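Local coordinates for protein Tubulin/ftsz, gtpase (Methanosaeta thermophila, PDB 3ZID) that binds and hydrolyses GTP as a tubulin/FtsZ-like cytoskeletal GTPase and is probably involved in controlling archaeal cell shape, at residues 158-163 / 330-335. Sequence-based numbering, arbitrary orientation.
Sequences FCLREM and ELYEKA
Leu160 and Arg161 of helix 150-165, in the GTPase domain of this tubulin/FtsZ fold, meet Leu331 and Tyr332 near the start of the long C-terminal helix 326-369. The axes of the two short segments pass 11.8 Å apart at their closest, with their N-to-C directions 131° apart, and the segments bury a modest 177 Å² in total. Across that spacing the helices meet through side chains, Tyr332 burying more surface against the other segment than any other residue here. Leu160 points at the other helix; its CD1 lies 4.1 Å from Leu331 CD2, the two leucines crossing at about a right angle. Leu160, which is buried, also touches Val112 and Met171 in loops of the same chain; Leu331 also packs on Leu153 of helix 150-165, and the Leu331 side chain is about 9 Å from the bound GDP. The CB methylene of Leu160 also lies 3.6 Å from Tyr332 OH. Arg161 comes next, at the more open margin. With CG beside its own backbone N (chi1 -75°) and a bend at chi3, its aliphatic part runs past the phenol end, CD near the ring plane at the edge, while the guanidinium plane is tilted 33° from the ring. The hydroxyl makes a weak hydrogen bond with Ala157 O, one turn before Arg161, and Arg161 CG lies 3.2 Å from Tyr332 OH.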
loop_
_atom_site.group_PDB
_atom_site.type_symbol
_atom_site.label_atom_id
_atom_site.label_comp_id
_atom_site.label_asym_id
_atom_site.label_seq_id
_atom_site.Cartn_x
_atom_site.Cartn_y
_atom_site.Cartn_z
ATOM N N PHE A 158 6.022 7.199 11.234
ATOM C CA PHE A 158 5.902 6.230 12.325
ATOM C C PHE A 158 5.155 4.955 11.950
ATOM O O PHE A 158 5.424 3.877 12.500
ATOM C CB PHE A 158 5.283 6.868 13.552
ATOM C CG PHE A 158 6.158 7.912 14.164
ATOM C CD1 PHE A 158 7.369 7.560 14.742
ATOM C CD2 PHE A 158 5.761 9.229 14.181
ATOM C CE1 PHE A 158 8.184 8.521 15.308
ATOM C CE2 PHE A 158 6.562 10.195 14.758
ATOM C CZ PHE A 158 7.772 9.838 15.326
ATOM N N CYS A 159 4.186 5.085 11.055
ATOM C CA CYS A 159 3.450 3.907 10.603
ATOM C C CYS A 159 4.367 2.965 9.840
ATOM O O CYS A 159 4.373 1.750 10.079
ATOM C CB CYS A 159 2.281 4.303 9.710
ATOM S SG CYS A 159 1.396 2.860 9.065
ATOM N N LEU A 160 5.136 3.518 8.908
ATOM C CA LEU A 160 6.064 2.701 8.121
ATOM C C LEU A 160 7.069 1.968 9.016
ATOM O O LEU A 160 7.426 0.806 8.760
ATOM C CB LEU A 160 6.779 3.545 7.062
ATOM C CG LEU A 160 5.908 3.967 5.871
ATOM C CD1 LEU A 160 6.583 5.081 5.063
ATOM C CD2 LEU A 160 5.588 2.747 4.986
ATOM N N ARG A 161 7.526 2.649 10.068
ATOM C CA ARG A 161 8.407 2.011 11.040
ATOM C C ARG A 161 7.755 0.814 11.706
ATOM O O ARG A 161 8.357 -0.259 11.770
ATOM C CB ARG A 161 8.886 3.008 12.102
ATOM C CG ARG A 161 9.952 3.954 11.590
ATOM C CD ARG A 161 10.204 5.125 12.540
ATOM N NE ARG A 161 10.796 4.713 13.811
ATOM C CZ ARG A 161 11.334 5.560 14.681
ATOM N NH1 ARG A 161 11.364 6.854 14.406
ATOM N NH2 ARG A 161 11.852 5.115 15.815
ATOM N N GLU A 162 6.525 0.977 12.181
ATOM C CA GLU A 162 5.831 -0.143 12.814
ATOM C C GLU A 162 5.578 -1.322 11.880
ATOM O O GLU A 162 5.635 -2.471 12.319
ATOM C CB GLU A 162 4.509 0.302 13.431
ATOM C CG GLU A 162 4.662 1.164 14.657
ATOM C CD GLU A 162 3.346 1.756 15.105
ATOM O OE1 GLU A 162 2.291 1.336 14.581
ATOM O OE2 GLU A 162 3.368 2.621 16.000
ATOM N N MET A 163 5.303 -1.032 10.606
ATOM C CA MET A 163 5.060 -2.066 9.591
ATOM C C MET A 163 6.270 -2.976 9.434
ATOM O O MET A 163 6.149 -4.195 9.431
ATOM C CB MET A 163 4.750 -1.426 8.229
ATOM C CG MET A 163 3.309 -0.968 8.008
ATOM S SD MET A 163 2.075 -2.264 8.243
ATOM C CE MET A 163 0.672 -1.429 7.548
ATOM N N GLU A 330 13.275 10.794 1.582
ATOM C CA GLU A 330 12.752 12.128 1.318
ATOM C C GLU A 330 11.503 12.391 2.158
ATOM O O GLU A 330 11.348 13.471 2.733
ATOM C CB GLU A 330 12.453 12.264 -0.181
ATOM C CG GLU A 330 11.822 13.576 -0.639
ATOM C CD GLU A 330 11.349 13.518 -2.100
ATOM O OE1 GLU A 330 11.398 12.423 -2.707
ATOM O OE2 GLU A 330 10.905 14.561 -2.635
ATOM N N LEU A 331 10.618 11.396 2.227
ATOM C CA LEU A 331 9.386 11.489 3.016
ATOM C C LEU A 331 9.706 11.672 4.499
ATOM O O LEU A 331 9.082 12.486 5.193
ATOM C CB LEU A 331 8.521 10.248 2.793
ATOM C CG LEU A 331 7.328 10.039 3.716
ATOM C CD1 LEU A 331 6.406 11.238 3.615
ATOM C CD2 LEU A 331 6.576 8.802 3.303
ATOM N N TYR A 332 10.663 10.892 4.989
ATOM C CA TYR A 332 11.079 10.980 6.389
ATOM C C TYR A 332 11.623 12.361 6.754
ATOM O O TYR A 332 11.259 12.933 7.780
ATOM C CB TYR A 332 12.116 9.902 6.698
ATOM C CG TYR A 332 11.466 8.652 7.217
ATOM C CD1 TYR A 332 10.935 7.714 6.343
ATOM C CD2 TYR A 332 11.348 8.425 8.585
ATOM C CE1 TYR A 332 10.321 6.577 6.810
ATOM C CE2 TYR A 332 10.737 7.289 9.066
ATOM C CZ TYR A 332 10.221 6.368 8.170
ATOM O OH TYR A 332 9.604 5.229 8.630
ATOM N N GLU A 333 12.492 12.885 5.900
ATOM C CA GLU A 333 13.088 14.193 6.098
ATOM C C GLU A 333 12.015 15.282 6.124
ATOM O O GLU A 333 12.074 16.203 6.940
ATOM C CB GLU A 333 14.112 14.472 4.990
ATOM C CG GLU A 333 15.355 13.587 5.026
ATOM C CD GLU A 333 16.299 13.840 3.849
ATOM O OE1 GLU A 333 15.918 14.594 2.924
ATOM O OE2 GLU A 333 17.408 13.258 3.827
ATOM N N LYS A 334 10.991 15.150 5.284
ATOM C CA LYS A 334 9.909 16.140 5.285
ATOM C C LYS A 334 9.081 16.077 6.567
ATOM O O LYS A 334 8.657 17.110 7.091
ATOM C CB LYS A 334 9.045 16.003 4.027
ATOM C CG LYS A 334 9.819 16.405 2.773
ATOM C CD LYS A 334 9.092 16.086 1.479
ATOM C CE LYS A 334 9.899 16.553 0.265
ATOM N NZ LYS A 334 9.303 16.071 -1.015
ATOM N N ALA A 335 8.870 14.873 7.092
ATOM C CA ALA A 335 8.197 14.725 8.378
ATOM C C ALA A 335 9.027 15.401 9.462
ATOM O O ALA A 335 8.506 16.121 10.312
ATOM C CB ALA A 335 7.975 13.241 8.714
#